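Local coordinates for NAD(P)H dehydrogenase (quinone) (Mycobacterium tuberculosis, PDB 1XDI), which transfers electrons from NADH or NADPH to quinones such as menadione, using one bound FAD per subunit, at residues S161-R173 with E267-P279. Residues are numbered along the deposited sequence; the frame is centred on the assembly and turned at random.
Sequences SAQPDGERILTWR and EGSHALMTIGSVP. With FAD (flavin-adenine dinucleotide), chain C.
The backbones of R168-L170 and A271-M273 pair as parallel strands. A271 N donates to R168 O at 2.7 Å, L170 N to A271 O, and M273 N to L170 O at 2.6 Å. H270 ND1 adds a weak bond to E167 O, which lies at the edge of the imidazole.

The bridged residues I169 and A271 share one sheet face. M273 joins them there, its chain bent so that CE comes 4.4 Å from I169 CG2 and 4.4 Å from A162 CB. V249 packs on the same group. On the other face L272 CG lies anti to the backbone N (chi1 -164°), and L272 CD2 packs 3.6 Å from W172 N.

W172 follows strand 169-171 in sequence. The FAD methyl C7M sits 3.7 Å above one face of its indole, offset toward the rim. G276 O lies in plane at the ring edge, 3.7 Å from W172 CH2. D47 accepts from NE1.

D165 OD1 accepts from the amides of R168 and I169; the R168 bond makes an Asx motif. R251 pairs with OD2.

Strand 169-171 is outermost, within this chain, in a five-stranded parallel sheet of a Rossmann-like domain, probably the NAD(P)H-binding one. Backbone bonds fix it beside 270-273. W172 lays its indole against the flavin methyls by apolar contact, and the D47 bond probably helps fix the ring.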
ATOM      1  N   SER A 161      34.433  34.651 -25.618  1.00 18.73           N
ATOM      2  CA  SER A 161      35.411  35.579 -25.103  1.00 19.87           C
ATOM      3  C   SER A 161      36.262  34.990 -23.969  1.00 21.28           C
ATOM      4  O   SER A 161      36.928  35.708 -23.219  1.00 22.40           O
ATOM      5  CB  SER A 161      34.709  36.863 -24.654  1.00 20.15           C
ATOM      6  OG  SER A 161      33.642  36.632 -23.775  1.00 19.90           O
ATOM      7  N   ALA A 162      36.237  33.669 -23.838  1.00 22.62           N
ATOM      8  CA  ALA A 162      36.994  32.979 -22.796  1.00 22.26           C
ATOM      9  C   ALA A 162      37.023  31.544 -23.223  1.00 22.77           C
ATOM     10  O   ALA A 162      36.470  30.654 -22.576  1.00 22.34           O
ATOM     11  CB  ALA A 162      36.336  33.118 -21.437  1.00 21.31           C
ATOM     12  N   GLN A 163      37.651  31.340 -24.369  1.00 23.59           N
ATOM     13  CA  GLN A 163      37.796  30.017 -24.924  1.00 24.22           C
ATOM     14  C   GLN A 163      38.808  29.240 -24.102  1.00 21.89           C
ATOM     15  O   GLN A 163      39.908  29.718 -23.862  1.00 22.09           O
ATOM     16  CB  GLN A 163      38.245  30.154 -26.378  1.00 26.87           C
ATOM     17  CG  GLN A 163      37.169  30.818 -27.239  1.00 31.65           C
ATOM     18  CD  GLN A 163      36.579  29.876 -28.296  1.00 35.09           C
ATOM     19  OE1 GLN A 163      36.441  28.644 -28.082  1.00 36.62           O
ATOM     20  NE2 GLN A 163      36.208  30.449 -29.442  1.00 37.48           N
ATOM     21  N   PRO A 164      38.432  28.038 -23.638  1.00 20.15           N
ATOM     22  CA  PRO A 164      39.258  27.124 -22.834  1.00 19.33           C
ATOM     23  C   PRO A 164      40.521  26.887 -23.593  1.00 19.02           C
ATOM     24  O   PRO A 164      40.526  26.916 -24.816  1.00 18.90           O
ATOM     25  CB  PRO A 164      38.449  25.857 -22.789  1.00 17.98           C
ATOM     26  CG  PRO A 164      37.088  26.363 -22.818  1.00 18.22           C
ATOM     27  CD  PRO A 164      37.096  27.477 -23.822  1.00 19.16           C
ATOM     28  N   ASP A 165      41.611  26.640 -22.899  1.00 18.25           N
ATOM     29  CA  ASP A 165      42.823  26.436 -23.658  1.00 17.95           C
ATOM     30  C   ASP A 165      43.599  25.275 -23.156  1.00 17.76           C
ATOM     31  O   ASP A 165      44.697  25.022 -23.615  1.00 16.98           O
ATOM     32  CB  ASP A 165      43.685  27.703 -23.613  1.00 18.54           C
ATOM     33  CG  ASP A 165      44.242  28.012 -22.221  1.00 20.00           C
ATOM     34  OD1 ASP A 165      43.925  27.308 -21.222  1.00 21.96           O
ATOM     35  OD2 ASP A 165      45.009  28.987 -22.135  1.00 18.34           O
ATOM     36  N   GLY A 166      43.038  24.564 -22.198  1.00 17.48           N
ATOM     37  CA  GLY A 166      43.748  23.444 -21.652  1.00 17.01           C
ATOM     38  C   GLY A 166      44.774  23.821 -20.608  1.00 17.60           C
ATOM     39  O   GLY A 166      45.017  23.049 -19.702  1.00 17.46           O
ATOM     40  N   GLU A 167      45.387  24.992 -20.676  1.00 18.69           N
ATOM     41  CA  GLU A 167      46.415  25.279 -19.684  1.00 20.37           C
ATOM     42  C   GLU A 167      45.988  26.160 -18.529  1.00 19.92           C
ATOM     43  O   GLU A 167      46.180  25.809 -17.367  1.00 19.35           O
ATOM     44  CB  GLU A 167      47.635  25.959 -20.326  1.00 24.24           C
ATOM     45  CG  GLU A 167      48.283  25.310 -21.559  1.00 28.85           C
ATOM     46  CD  GLU A 167      49.209  26.304 -22.293  1.00 30.93           C
ATOM     47  OE1 GLU A 167      50.004  26.965 -21.554  1.00 30.92           O
ATOM     48  OE2 GLU A 167      49.131  26.414 -23.567  1.00 29.64           O
ATOM     49  N   ARG A 168      45.425  27.317 -18.878  1.00 19.92           N
ATOM     50  CA  ARG A 168      45.019  28.342 -17.927  1.00 18.90           C
ATOM     51  C   ARG A 168      43.525  28.656 -17.917  1.00 17.90           C
ATOM     52  O   ARG A 168      42.973  28.992 -16.857  1.00 16.23           O
ATOM     53  CB  ARG A 168      45.814  29.610 -18.224  1.00 21.24           C
ATOM     54  CG  ARG A 168      47.304  29.474 -18.019  1.00 22.99           C
ATOM     55  CD  ARG A 168      47.945  30.820 -18.241  1.00 26.92           C
ATOM     56  NE  ARG A 168      49.394  30.729 -18.342  1.00 28.97           N
ATOM     57  CZ  ARG A 168      50.165  31.636 -18.936  1.00 29.94           C
ATOM     58  NH1 ARG A 168      49.653  32.737 -19.503  1.00 26.83           N
ATOM     59  NH2 ARG A 168      51.473  31.414 -18.968  1.00 32.08           N
ATOM     60  N   ILE A 169      42.899  28.580 -19.098  1.00 16.48           N
ATOM     61  CA  ILE A 169      41.456  28.794 -19.259  1.00 15.72           C
ATOM     62  C   ILE A 169      40.987  27.330 -19.284  1.00 16.49           C
ATOM     63  O   ILE A 169      41.294  26.613 -20.259  1.00 16.65           O
ATOM     64  CB  ILE A 169      41.086  29.464 -20.626  1.00 13.71           C
ATOM     65  CG1 ILE A 169      41.887  30.730 -20.878  1.00  9.38           C
ATOM     66  CG2 ILE A 169      39.617  29.826 -20.611  1.00 15.29           C
ATOM     67  CD1 ILE A 169      41.657  31.708 -19.854  1.00  7.28           C
ATOM     68  N   LEU A 170      40.278  26.872 -18.240  1.00 15.05           N
ATOM     69  CA  LEU A 170      39.858  25.451 -18.169  1.00 14.69           C
ATOM     70  C   LEU A 170      38.395  25.126 -18.081  1.00 14.12           C
ATOM     71  O   LEU A 170      37.663  25.842 -17.433  1.00 15.62           O
ATOM     72  CB  LEU A 170      40.461  24.792 -16.949  1.00 14.62           C
ATOM     73  CG  LEU A 170      41.935  25.028 -16.671  1.00 14.78           C
ATOM     74  CD1 LEU A 170      42.324  24.261 -15.427  1.00 15.76           C
ATOM     75  CD2 LEU A 170      42.758  24.526 -17.844  1.00 16.46           C
ATOM     76  N   THR A 171      37.959  24.042 -18.714  1.00 13.62           N
ATOM     77  CA  THR A 171      36.558  23.600 -18.564  1.00 12.92           C
ATOM     78  C   THR A 171      36.729  22.549 -17.459  1.00 11.60           C
ATOM     79  O   THR A 171      37.826  22.127 -17.177  1.00 13.46           O
ATOM     80  CB  THR A 171      36.017  22.825 -19.767  1.00 13.53           C
ATOM     81  OG1 THR A 171      36.791  21.633 -19.904  1.00 13.20           O
ATOM     82  CG2 THR A 171      36.100  23.610 -21.034  1.00 11.66           C
ATOM     83  N   TRP A 172      35.680  22.091 -16.829  1.00 10.31           N
ATOM     84  CA  TRP A 172      35.908  21.072 -15.810  1.00 10.04           C
ATOM     85  C   TRP A 172      36.538  19.757 -16.352  1.00  9.79           C
ATOM     86  O   TRP A 172      37.245  19.042 -15.604  1.00  9.81           O
ATOM     87  CB  TRP A 172      34.597  20.778 -15.081  1.00  9.07           C
ATOM     88  CG  TRP A 172      33.576  20.266 -15.962  1.00  9.30           C
ATOM     89  CD1 TRP A 172      33.419  18.979 -16.363  1.00  9.87           C
ATOM     90  CD2 TRP A 172      32.539  21.012 -16.584  1.00 10.06           C
ATOM     91  NE1 TRP A 172      32.338  18.870 -17.196  1.00 12.27           N
ATOM     92  CE2 TRP A 172      31.779  20.112 -17.352  1.00 11.75           C
ATOM     93  CE3 TRP A 172      32.177  22.348 -16.574  1.00 10.20           C
ATOM     94  CZ2 TRP A 172      30.671  20.513 -18.107  1.00 12.07           C
ATOM     95  CZ3 TRP A 172      31.061  22.743 -17.333  1.00 12.96           C
ATOM     96  CH2 TRP A 172      30.328  21.828 -18.085  1.00 11.12           C
ATOM     97  N   ARG A 173      36.300  19.425 -17.625  1.00  8.00           N
ATOM     98  CA  ARG A 173      36.882  18.212 -18.184  1.00  7.68           C
ATOM     99  C   ARG A 173      38.404  18.267 -18.187  1.00  9.14           C
ATOM    100  O   ARG A 173      39.077  17.240 -17.988  1.00 10.63           O
ATOM    101  CB  ARG A 173      36.364  17.940 -19.592  1.00  6.81           C
ATOM    102  CG  ARG A 173      34.935  17.452 -19.590  1.00  7.28           C
ATOM    103  CD  ARG A 173      34.292  17.327 -20.942  1.00  5.40           C
ATOM    104  NE  ARG A 173      32.920  16.920 -20.733  1.00  5.62           N
ATOM    105  CZ  ARG A 173      32.119  16.549 -21.707  1.00  5.91           C
ATOM    106  NH1 ARG A 173      32.583  16.568 -22.941  1.00  5.73           N
ATOM    107  NH2 ARG A 173      30.898  16.104 -21.442  1.00  4.48           N
ATOM    108  N   GLU A 267      42.544  38.539 -10.765  1.00 13.26           N
ATOM    109  CA  GLU A 267      43.643  37.865 -11.425  1.00 14.08           C
ATOM    110  C   GLU A 267      43.975  36.505 -10.774  1.00 13.11           C
ATOM    111  O   GLU A 267      44.176  36.411  -9.586  1.00 13.91           O
ATOM    112  CB  GLU A 267      44.906  38.776 -11.433  1.00 16.23           C
ATOM    113  CG  GLU A 267      44.962  39.851 -12.535  1.00 19.35           C
ATOM    114  CD  GLU A 267      46.367  39.977 -13.198  1.00 22.14           C
ATOM    115  OE1 GLU A 267      47.071  38.930 -13.341  1.00 24.51           O
ATOM    116  OE2 GLU A 267      46.760  41.105 -13.599  1.00 20.42           O
ATOM    117  N   GLY A 268      44.028  35.431 -11.524  1.00 11.78           N
ATOM    118  CA  GLY A 268      44.398  34.200 -10.865  1.00 12.62           C
ATOM    119  C   GLY A 268      45.466  33.471 -11.679  1.00 13.38           C
ATOM    120  O   GLY A 268      46.005  34.009 -12.665  1.00 12.16           O
ATOM    121  N   SER A 269      45.811  32.257 -11.263  1.00 13.12           N
ATOM    122  CA  SER A 269      46.751  31.505 -12.063  1.00 14.12           C
ATOM    123  C   SER A 269      45.943  30.838 -13.184  1.00 14.32           C
ATOM    124  O   SER A 269      46.400  30.773 -14.348  1.00 14.62           O
ATOM    125  CB  SER A 269      47.455  30.438 -11.244  1.00 13.49           C
ATOM    126  OG  SER A 269      46.597  29.923 -10.253  1.00 13.65           O
ATOM    127  N   HIS A 270      44.730  30.393 -12.827  1.00 12.69           N
ATOM    128  CA  HIS A 270      43.841  29.685 -13.749  1.00 11.99           C
ATOM    129  C   HIS A 270      42.391  30.114 -13.639  1.00 10.46           C
ATOM    130  O   HIS A 270      41.969  30.639 -12.617  1.00 10.62           O
ATOM    131  CB  HIS A 270      43.857  28.178 -13.462  1.00 12.60           C
ATOM    132  CG  HIS A 270      45.215  27.615 -13.181  1.00 13.54           C
ATOM    133  ND1 HIS A 270      45.866  26.758 -14.049  1.00 13.56           N
ATOM    134  CD2 HIS A 270      46.055  27.801 -12.138  1.00 11.88           C
ATOM    135  CE1 HIS A 270      47.047  26.447 -13.552  1.00 12.48           C
ATOM    136  NE2 HIS A 270      47.186  27.068 -12.394  1.00 13.09           N
ATOM    137  N   ALA A 271      41.626  29.863 -14.697  1.00  8.68           N
ATOM    138  CA  ALA A 271      40.197  30.153 -14.683  1.00  7.90           C
ATOM    139  C   ALA A 271      39.477  28.843 -15.058  1.00  8.56           C
ATOM    140  O   ALA A 271      39.767  28.205 -16.099  1.00  9.35           O
ATOM    141  CB  ALA A 271      39.847  31.258 -15.678  1.00  4.40           C
ATOM    142  N   LEU A 272      38.579  28.412 -14.180  1.00  8.78           N
ATOM    143  CA  LEU A 272      37.766  27.226 -14.407  1.00  8.78           C
ATOM    144  C   LEU A 272      36.406  27.764 -14.923  1.00 10.54           C
ATOM    145  O   LEU A 272      35.654  28.420 -14.151  1.00 11.47           O
ATOM    146  CB  LEU A 272      37.524  26.470 -13.082  1.00  7.16           C
ATOM    147  CG  LEU A 272      37.024  24.998 -13.118  1.00  7.30           C
ATOM    148  CD1 LEU A 272      36.093  24.734 -11.982  1.00  4.82           C
ATOM    149  CD2 LEU A 272      36.293  24.687 -14.397  1.00  6.68           C
ATOM    150  N   MET A 273      36.082  27.537 -16.200  1.00 10.25           N
ATOM    151  CA  MET A 273      34.762  27.959 -16.691  1.00 10.99           C
ATOM    152  C   MET A 273      33.685  26.939 -16.215  1.00 12.20           C
ATOM    153  O   MET A 273      33.712  25.727 -16.545  1.00 11.75           O
ATOM    154  CB  MET A 273      34.753  28.083 -18.213  1.00 11.82           C
ATOM    155  CG  MET A 273      35.512  29.290 -18.764  1.00 13.22           C
ATOM    156  SD  MET A 273      35.220  30.796 -17.789  1.00 16.47           S
ATOM    157  CE  MET A 273      36.880  31.158 -17.494  1.00 16.55           C
ATOM    158  N   THR A 274      32.761  27.430 -15.395  1.00 13.35           N
ATOM    159  CA  THR A 274      31.711  26.593 -14.844  1.00 14.37           C
ATOM    160  C   THR A 274      30.374  27.087 -15.298  1.00 15.23           C
ATOM    161  O   THR A 274      29.494  27.413 -14.527  1.00 15.87           O
ATOM    162  CB  THR A 274      31.835  26.524 -13.281  1.00 14.95           C
ATOM    163  OG1 THR A 274      32.526  25.311 -12.936  1.00 16.36           O
ATOM    164  CG2 THR A 274      30.497  26.520 -12.573  1.00 15.39           C
ATOM    165  N   ILE A 275      30.208  27.215 -16.589  1.00 17.02           N
ATOM    166  CA  ILE A 275      28.888  27.634 -16.999  1.00 18.17           C
ATOM    167  C   ILE A 275      28.062  26.342 -17.137  1.00 19.07           C
ATOM    168  O   ILE A 275      28.229  25.384 -16.341  1.00 21.71           O
ATOM    169  CB  ILE A 275      28.885  28.309 -18.319  1.00 17.47           C
ATOM    170  CG1 ILE A 275      29.803  29.514 -18.313  1.00 15.22           C
ATOM    171  CG2 ILE A 275      27.484  28.701 -18.613  1.00 16.96           C
ATOM    172  CD1 ILE A 275      30.227  29.800 -19.707  1.00 13.78           C
ATOM    173  N   GLY A 276      27.181  26.288 -18.122  1.00 15.97           N
ATOM    174  CA  GLY A 276      26.427  25.076 -18.263  1.00 15.52           C
ATOM    175  C   GLY A 276      26.961  24.237 -19.397  1.00 15.02           C
ATOM    176  O   GLY A 276      28.148  24.276 -19.693  1.00 16.13           O
ATOM    177  N   SER A 277      26.067  23.472 -20.021  1.00 14.53           N
ATOM    178  CA  SER A 277      26.425  22.627 -21.143  1.00 14.25           C
ATOM    179  C   SER A 277      25.361  22.784 -22.206  1.00 13.84           C
ATOM    180  O   SER A 277      24.340  23.423 -21.970  1.00 13.92           O
ATOM    181  CB  SER A 277      26.496  21.174 -20.710  1.00 14.17           C
ATOM    182  OG  SER A 277      27.120  21.088 -19.442  1.00 14.80           O
ATOM    183  N   VAL A 278      25.619  22.176 -23.359  1.00 13.16           N
ATOM    184  CA  VAL A 278      24.747  22.219 -24.519  1.00 12.50           C
ATOM    185  C   VAL A 278      24.399  20.803 -24.988  1.00 11.92           C
ATOM    186  O   VAL A 278      25.252  19.895 -25.009  1.00 11.04           O
ATOM    187  CB  VAL A 278      25.420  22.985 -25.648  1.00 13.16           C
ATOM    188  CG1 VAL A 278      24.873  22.489 -27.004  1.00 15.88           C
ATOM    189  CG2 VAL A 278      25.158  24.480 -25.453  1.00 11.66           C
ATOM    190  N   PRO A 279      23.132  20.591 -25.360  1.00 10.92           N
ATOM    191  CA  PRO A 279      22.732  19.254 -25.804  1.00  9.56           C
ATOM    192  C   PRO A 279      23.411  18.855 -27.086  1.00  8.91           C
ATOM    193  O   PRO A 279      23.593  19.677 -27.966  1.00 11.48           O
ATOM    194  CB  PRO A 279      21.236  19.386 -25.934  1.00  9.35           C
ATOM    195  CG  PRO A 279      21.069  20.823 -26.329  1.00  9.75           C
ATOM    196  CD  PRO A 279      21.999  21.527 -25.400  1.00  9.00           C
TER
HETATM  197  PA  FAD C 999      26.338  11.249 -21.597  1.00 10.91           P
HETATM  198  O1A FAD C 999      26.803  12.694 -21.732  1.00 12.95           O
HETATM  199  O2A FAD C 999      26.757  10.517 -20.323  1.00  8.28           O
HETATM  200  O5B FAD C 999      26.893  10.545 -22.830  1.00 10.84           O
HETATM  201  C5B FAD C 999      26.267  10.393 -24.105  1.00 10.03           C
HETATM  202  C4B FAD C 999      27.414   9.757 -24.860  1.00  9.05           C
HETATM  203  O4B FAD C 999      27.064   9.433 -26.181  1.00  8.22           O
HETATM  204  C3B FAD C 999      28.799  10.590 -24.997  1.00  8.19           C
HETATM  205  O3B FAD C 999      29.774  10.259 -24.008  1.00  3.90           O
HETATM  206  C2B FAD C 999      29.270  10.348 -26.353  1.00 10.30           C
HETATM  207  O2B FAD C 999      30.385   9.476 -26.554  1.00 12.96           O
HETATM  208  C1B FAD C 999      28.097   9.765 -27.100  1.00 10.01           C
HETATM  209  N9A FAD C 999      27.617  10.464 -28.225  1.00  7.28           N
HETATM  210  C8A FAD C 999      27.342  11.791 -28.490  1.00  8.87           C
HETATM  211  N7A FAD C 999      26.918  12.006 -29.709  1.00  8.41           N
HETATM  212  C5A FAD C 999      26.909  10.770 -30.285  1.00  8.16           C
HETATM  213  C6A FAD C 999      26.576  10.286 -31.561  1.00  6.99           C
HETATM  214  N6A FAD C 999      26.159  11.072 -32.533  1.00  5.33           N
HETATM  215  N1A FAD C 999      26.695   8.932 -31.795  1.00  5.89           N
HETATM  216  C2A FAD C 999      27.115   8.085 -30.841  1.00  5.45           C
HETATM  217  N3A FAD C 999      27.463   8.478 -29.557  1.00  7.49           N
HETATM  218  C4A FAD C 999      27.309   9.897 -29.423  1.00  7.96           C
HETATM  219  N1  FAD C 999      24.748  13.506 -12.522  1.00  5.54           N
HETATM  220  C2  FAD C 999      24.448  12.799 -11.390  1.00  6.11           C
HETATM  221  O2  FAD C 999      23.443  12.067 -11.327  1.00  9.84           O
HETATM  222  N3  FAD C 999      25.284  12.906 -10.301  1.00  3.02           N
HETATM  223  C4  FAD C 999      26.423  13.660 -10.235  1.00  1.67           C
HETATM  224  O4  FAD C 999      27.087  13.664  -9.199  1.00  2.12           O
HETATM  225  C4X FAD C 999      26.707  14.348 -11.338  1.00  3.89           C
HETATM  226  N5  FAD C 999      27.894  15.133 -11.292  1.00  5.44           N
HETATM  227  C5X FAD C 999      28.203  15.864 -12.468  1.00  5.92           C
HETATM  228  C6  FAD C 999      29.372  16.653 -12.524  1.00  6.94           C
HETATM  229  C7  FAD C 999      29.731  17.409 -13.671  1.00  7.15           C
HETATM  230  C7M FAD C 999      31.033  18.248 -13.675  1.00  7.14           C
HETATM  231  C8  FAD C 999      28.855  17.369 -14.794  1.00  5.29           C
HETATM  232  C8M FAD C 999      29.127  18.153 -16.067  1.00  5.84           C
HETATM  233  C9  FAD C 999      27.725  16.603 -14.783  1.00  4.69           C
HETATM  234  C9A FAD C 999      27.373  15.834 -13.679  1.00  4.23           C
HETATM  235  N10 FAD C 999      26.174  14.975 -13.607  1.00  4.19           N
HETATM  236  C10 FAD C 999      25.866  14.260 -12.485  1.00  4.98           C
HETATM  237  C1' FAD C 999      25.388  14.907 -14.780  1.00  2.93           C
HETATM  238  C2' FAD C 999      25.421  13.593 -15.502  1.00  3.17           C
HETATM  239  O2' FAD C 999      26.821  13.258 -15.805  1.00  1.51           O
HETATM  240  C3' FAD C 999      24.636  13.615 -16.783  1.00  4.07           C
HETATM  241  O3' FAD C 999      23.277  13.758 -16.460  1.00  2.64           O
HETATM  242  C4' FAD C 999      24.689  12.337 -17.597  1.00  5.47           C
HETATM  243  O4' FAD C 999      26.122  12.259 -17.946  1.00  9.05           O
HETATM  244  C5' FAD C 999      24.037  12.323 -18.892  1.00  5.80           C
HETATM  245  O5' FAD C 999      24.114  11.010 -19.428  1.00  8.14           O
HETATM  246  P   FAD C 999      23.678  10.634 -20.879  1.00  6.72           P
HETATM  247  O1P FAD C 999      23.812   9.224 -20.937  1.00  7.89           O
HETATM  248  O2P FAD C 999      22.382  11.211 -21.296  1.00  8.26           O
HETATM  249  O3P FAD C 999      24.778  11.353 -21.686  1.00  8.64           O